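B-cell differentiation antigen CD72 (Mus musculus, PDB 5B1R) acts as a disulfide-linked B-cell co-receptor that recognises the Sm/RNP self-antigen and recruits the phosphatase SHP-1 to inhibit B-cell receptor signalling. Local coordinates at residues E14-L26 with C105-A117. The protein carries 2 engineered substitutions. Sequence-based numbering, arbitrary orientation.
Sequences ERCFYISHTLRSL and CAELHPSICESEA. Unlike the reference sequence in segment 14-26: Arg24 (reference Gly). Engineered in segment 105-117: Ser111 (natural residue Cys).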
loop_
_atom_site.group_PDB
_atom_site.type_symbol
_atom_site.label_atom_id
_atom_site.label_comp_id
_atom_site.label_asym_id
_atom_site.label_seq_id
_atom_site.Cartn_x
_atom_site.Cartn_y
_atom_site.Cartn_z
ATOM N N GLU A 14 -0.484 14.429 4.718
ATOM C CA GLU A 14 0.906 14.588 5.177
ATOM C C GLU A 14 1.773 13.392 4.796
ATOM O O GLU A 14 2.783 13.119 5.460
ATOM C CB GLU A 14 0.947 14.805 6.684
ATOM C CG GLU A 14 0.204 16.045 7.112
ATOM C CD GLU A 14 0.195 16.177 8.611
ATOM O OE1 GLU A 14 -0.532 15.408 9.283
ATOM O OE2 GLU A 14 0.922 17.051 9.125
ATOM N N ARG A 15 1.392 12.703 3.711
ATOM C CA ARG A 15 2.052 11.479 3.277
ATOM C C ARG A 15 2.450 11.555 1.804
ATOM O O ARG A 15 1.953 12.391 1.039
ATOM C CB ARG A 15 1.095 10.305 3.461
ATOM C CG ARG A 15 0.611 10.154 4.884
ATOM C CD ARG A 15 -0.799 9.619 4.940
ATOM N NE ARG A 15 -0.855 8.218 4.581
ATOM C CZ ARG A 15 -1.966 7.573 4.233
ATOM N NH1 ARG A 15 -1.903 6.281 3.973
ATOM N NH2 ARG A 15 -3.122 8.215 4.112
ATOM N N CYS A 16 3.335 10.639 1.427
ATOM C CA CYS A 16 3.754 10.439 0.051
ATOM C C CYS A 16 3.770 8.939 -0.215
ATOM O O CYS A 16 4.320 8.183 0.585
ATOM C CB CYS A 16 5.166 10.969 -0.158
ATOM S SG CYS A 16 5.410 12.697 0.299
ATOM N N PHE A 17 3.218 8.527 -1.356
ATOM C CA PHE A 17 3.230 7.119 -1.745
ATOM C C PHE A 17 4.232 6.875 -2.862
ATOM O O PHE A 17 4.413 7.707 -3.756
ATOM C CB PHE A 17 1.857 6.678 -2.224
ATOM C CG PHE A 17 0.796 6.829 -1.190
ATOM C CD1 PHE A 17 0.714 5.949 -0.120
ATOM C CD2 PHE A 17 -0.121 7.857 -1.281
ATOM C CE1 PHE A 17 -0.267 6.111 0.840
ATOM C CE2 PHE A 17 -1.101 8.009 -0.333
ATOM C CZ PHE A 17 -1.180 7.136 0.732
ATOM N N TYR A 18 4.840 5.696 -2.815
ATOM C CA TYR A 18 5.743 5.242 -3.852
ATOM C C TYR A 18 5.270 3.868 -4.318
ATOM O O TYR A 18 5.185 2.926 -3.506
ATOM C CB TYR A 18 7.184 5.159 -3.328
ATOM C CG TYR A 18 8.115 4.553 -4.339
ATOM C CD1 TYR A 18 8.568 5.301 -5.415
ATOM C CD2 TYR A 18 8.523 3.221 -4.239
ATOM C CE1 TYR A 18 9.408 4.734 -6.356
ATOM C CE2 TYR A 18 9.359 2.668 -5.170
ATOM C CZ TYR A 18 9.796 3.426 -6.227
ATOM O OH TYR A 18 10.633 2.884 -7.155
ATOM N N ILE A 19 4.946 3.759 -5.604
ATOM C CA ILE A 19 4.593 2.457 -6.164
ATOM C C ILE A 19 5.865 1.755 -6.627
ATOM O O ILE A 19 6.577 2.259 -7.483
ATOM C CB ILE A 19 3.623 2.592 -7.359
ATOM C CG1 ILE A 19 2.336 3.333 -6.958
ATOM C CG2 ILE A 19 3.333 1.203 -7.948
ATOM C CD1 ILE A 19 1.529 3.804 -8.162
ATOM N N SER A 20 6.151 0.595 -6.052
ATOM C CA SER A 20 7.258 -0.223 -6.527
ATOM C C SER A 20 6.718 -1.340 -7.408
ATOM O O SER A 20 5.999 -2.220 -6.939
ATOM C CB SER A 20 8.051 -0.815 -5.368
ATOM O OG SER A 20 9.181 -1.506 -5.879
ATOM N N HIS A 21 7.055 -1.292 -8.692
ATOM C CA HIS A 21 6.548 -2.282 -9.638
ATOM C C HIS A 21 7.274 -3.627 -9.521
ATOM O O HIS A 21 6.810 -4.637 -10.048
ATOM C CB HIS A 21 6.652 -1.760 -11.071
ATOM C CG HIS A 21 5.917 -0.479 -11.288
ATOM N ND1 HIS A 21 4.540 -0.399 -11.283
ATOM C CD2 HIS A 21 6.366 0.781 -11.496
ATOM C CE1 HIS A 21 4.174 0.854 -11.489
ATOM N NE2 HIS A 21 5.263 1.588 -11.618
ATOM N N THR A 22 8.412 -3.622 -8.837
ATOM C CA THR A 22 9.250 -4.813 -8.683
ATOM C C THR A 22 8.503 -5.885 -7.926
ATOM O O THR A 22 7.946 -5.637 -6.858
ATOM C CB THR A 22 10.527 -4.451 -7.897
ATOM O OG1 THR A 22 11.174 -3.352 -8.552
ATOM C CG2 THR A 22 11.504 -5.632 -7.781
ATOM N N LEU A 23 8.517 -7.098 -8.465
ATOM C CA LEU A 23 7.827 -8.211 -7.830
ATOM C C LEU A 23 8.639 -8.725 -6.641
ATOM O O LEU A 23 9.800 -9.120 -6.794
ATOM C CB LEU A 23 7.575 -9.353 -8.822
ATOM C CG LEU A 23 6.818 -8.985 -10.101
ATOM C CD1 LEU A 23 6.554 -10.248 -10.914
ATOM C CD2 LEU A 23 5.518 -8.238 -9.814
ATOM N N ARG A 24 8.019 -8.760 -5.464
ATOM C CA ARG A 24 8.671 -9.259 -4.254
ATOM C C ARG A 24 7.651 -9.945 -3.355
ATOM O O ARG A 24 6.453 -9.689 -3.442
ATOM C CB ARG A 24 9.304 -8.129 -3.435
ATOM C CG ARG A 24 10.260 -7.218 -4.166
ATOM C CD ARG A 24 10.835 -6.204 -3.201
ATOM N NE ARG A 24 11.776 -5.285 -3.853
ATOM C CZ ARG A 24 11.442 -4.138 -4.420
ATOM N NH1 ARG A 24 10.182 -3.742 -4.428
ATOM N NH2 ARG A 24 12.401 -3.398 -4.980
ATOM N N SER A 25 8.140 -10.775 -2.447
ATOM C CA SER A 25 7.322 -11.259 -1.338
ATOM C C SER A 25 6.924 -10.092 -0.439
ATOM O O SER A 25 7.449 -8.981 -0.569
ATOM C CB SER A 25 8.117 -12.255 -0.509
ATOM O OG SER A 25 9.228 -11.605 0.091
ATOM N N LEU A 26 6.017 -10.345 0.495
ATOM C CA LEU A 26 5.657 -9.296 1.426
ATOM C C LEU A 26 6.876 -8.853 2.219
ATOM O O LEU A 26 7.135 -7.662 2.344
ATOM C CB LEU A 26 4.485 -9.722 2.330
ATOM C CG LEU A 26 3.946 -8.650 3.304
ATOM C CD1 LEU A 26 4.810 -8.427 4.551
ATOM C CD2 LEU A 26 3.663 -7.324 2.596
ATOM N N CYS A 105 2.225 -14.874 2.277
ATOM C CA CYS A 105 3.187 -13.798 2.269
ATOM C C CYS A 105 4.322 -13.986 1.251
ATOM O O CYS A 105 4.922 -13.010 0.819
ATOM C CB CYS A 105 3.736 -13.583 3.682
ATOM S SG CYS A 105 2.445 -13.246 4.937
ATOM N N ALA A 106 4.599 -15.225 0.854
ATOM C CA ALA A 106 5.686 -15.503 -0.083
ATOM C C ALA A 106 5.352 -15.138 -1.529
ATOM O O ALA A 106 6.251 -15.097 -2.371
ATOM C CB ALA A 106 6.103 -16.978 0.004
ATOM N N GLU A 107 4.085 -14.865 -1.834
ATOM C CA GLU A 107 3.714 -14.552 -3.219
ATOM C C GLU A 107 4.413 -13.295 -3.723
ATOM O O GLU A 107 4.633 -12.355 -2.966
ATOM C CB GLU A 107 2.206 -14.331 -3.384
ATOM C CG GLU A 107 1.307 -15.517 -3.151
ATOM C CD GLU A 107 -0.135 -15.254 -3.600
ATOM O OE1 GLU A 107 -0.480 -14.105 -3.996
ATOM O OE2 GLU A 107 -0.933 -16.206 -3.559
ATOM N N LEU A 108 4.720 -13.279 -5.013
ATOM C CA LEU A 108 5.424 -12.151 -5.632
ATOM C C LEU A 108 4.453 -11.126 -6.222
ATOM O O LEU A 108 3.670 -11.454 -7.111
ATOM C CB LEU A 108 6.357 -12.675 -6.727
ATOM C CG LEU A 108 7.371 -13.732 -6.284
ATOM C CD1 LEU A 108 8.186 -14.226 -7.476
ATOM C CD2 LEU A 108 8.266 -13.144 -5.210
ATOM N N HIS A 109 4.526 -9.889 -5.737
ATOM C CA HIS A 109 3.661 -8.805 -6.188
ATOM C C HIS A 109 4.434 -7.509 -6.128
ATOM O O HIS A 109 5.390 -7.375 -5.358
ATOM C CB HIS A 109 2.432 -8.679 -5.284
ATOM C CG HIS A 109 1.525 -9.860 -5.358
ATOM N ND1 HIS A 109 0.738 -10.124 -6.460
ATOM C CD2 HIS A 109 1.297 -10.859 -4.475
ATOM C CE1 HIS A 109 0.067 -11.244 -6.251
ATOM N NE2 HIS A 109 0.382 -11.707 -5.052
ATOM N N PRO A 110 3.993 -6.517 -6.908
ATOM C CA PRO A 110 4.470 -5.152 -6.653
ATOM C C PRO A 110 3.941 -4.689 -5.290
ATOM O O PRO A 110 3.167 -5.404 -4.632
ATOM C CB PRO A 110 3.831 -4.351 -7.795
ATOM C CG PRO A 110 2.564 -5.122 -8.113
ATOM C CD PRO A 110 2.945 -6.576 -7.947
ATOM N N SER A 111 4.333 -3.490 -4.874
ATOM C CA SER A 111 3.968 -3.023 -3.544
ATOM C C SER A 111 3.834 -1.507 -3.544
ATOM O O SER A 111 4.210 -0.837 -4.522
ATOM C CB SER A 111 5.032 -3.466 -2.533
ATOM O OG SER A 111 6.314 -2.949 -2.866
ATOM N N ILE A 112 3.306 -0.976 -2.445
ATOM C CA ILE A 112 3.189 0.472 -2.293
ATOM C C ILE A 112 3.817 0.832 -0.961
ATOM O O ILE A 112 3.457 0.245 0.071
ATOM C CB ILE A 112 1.727 0.950 -2.315
ATOM C CG1 ILE A 112 0.999 0.385 -3.544
ATOM C CG2 ILE A 112 1.673 2.478 -2.264
ATOM C CD1 ILE A 112 -0.508 0.496 -3.495
ATOM N N CYS A 113 4.780 1.750 -0.982
ATOM C CA CYS A 113 5.374 2.291 0.234
ATOM C C CYS A 113 4.788 3.666 0.526
ATOM O O CYS A 113 4.266 4.337 -0.370
ATOM C CB CYS A 113 6.885 2.445 0.078
ATOM S SG CYS A 113 7.821 0.985 -0.419
ATOM N N GLU A 114 4.919 4.099 1.773
ATOM C CA GLU A 114 4.589 5.476 2.098
ATOM C C GLU A 114 5.622 6.056 3.044
ATOM O O GLU A 114 6.190 5.353 3.894
ATOM C CB GLU A 114 3.190 5.618 2.677
ATOM C CG GLU A 114 3.001 5.203 4.091
ATOM C CD GLU A 114 1.622 5.612 4.586
ATOM O OE1 GLU A 114 0.671 4.933 4.248
ATOM O OE2 GLU A 114 1.464 6.627 5.300
ATOM N N SER A 115 5.847 7.347 2.883
ATOM C CA SER A 115 6.681 8.109 3.790
ATOM C C SER A 115 5.894 9.327 4.233
ATOM O O SER A 115 4.803 9.617 3.715
ATOM C CB SER A 115 7.966 8.557 3.079
ATOM O OG SER A 115 7.695 9.638 2.188
ATOM N N GLU A 116 6.433 10.077 5.175
ATOM C CA GLU A 116 5.846 11.369 5.457
ATOM C C GLU A 116 6.152 12.345 4.307
ATOM O O GLU A 116 7.113 12.163 3.559
ATOM C CB GLU A 116 6.308 11.906 6.819
ATOM C CG GLU A 116 7.694 12.529 6.877
ATOM C CD GLU A 116 8.854 11.540 6.971
ATOM O OE1 GLU A 116 9.933 11.949 7.446
ATOM O OE2 GLU A 116 8.716 10.368 6.568
ATOM N N ALA A 117 5.296 13.349 4.144
ATOM C CA ALA A 117 5.580 14.473 3.272
ATOM C C ALA A 117 6.481 15.447 4.024
ATOM O O ALA A 117 6.587 15.399 5.242
ATOM C CB ALA A 117 4.294 15.142 2.852
HETATM O O HOH W 1 7.563 -5.082 -4.122
#
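Cys16, Tyr18 and Ser20 pair with Ser115, Cys113 and Ser111 in an antiparallel ladder that joins strand 15-21, near the N-terminus, to strand 109-119, near the C-terminus, closing the chain into the loop typical of the C-type lectin-like fold. In the ladder from Cys16 to Ser20 each of these pairs is joined by two main-chain bonds, as in Cys113 N to Tyr18 O at 2.8 Å. A beta bulge then shifts the register by two residues before Arg24 and His109 exchange N-H and C=O. At the bulge a water bridges Thr22 O, Arg24 NH1 and the engineered Ser111 OG, while Arg24 NH1 also donates to Ser20 OG at 2.8 Å; the extended Arg24 chain thus has its guanidinium end held beside the bulge.

On the face of Phe17 and Ile112, Arg15 grips the buried Glu114 side-on. Arg15 NE lies 2.9 Å from Glu114 OE2, approaching from above the carboxylate plane, and Arg15 NH1 meets Glu114 OE1 on the syn side, tilted from that plane, at 2.9 Å in a nearly straight bond (177°). Bends at chi2 and chi3 of Arg15 (147° and 72°) bring the guanidinium to the CZ end of the Phe17 ring, with CZ above the guanidinium plane and offset toward its rim. Leu23 CD2 packs on Pro110 CD at 3.6 Å.

Ala42 N adds a second donor to Glu114 OE1. Helix 26-35, N-capped by Ser25, covers the Ser20 and Ser111 face and is tied to strand 109-119 by the Cys33-Cys113 disulfide, while Ile112 reaches Ile91 of strand 87-94.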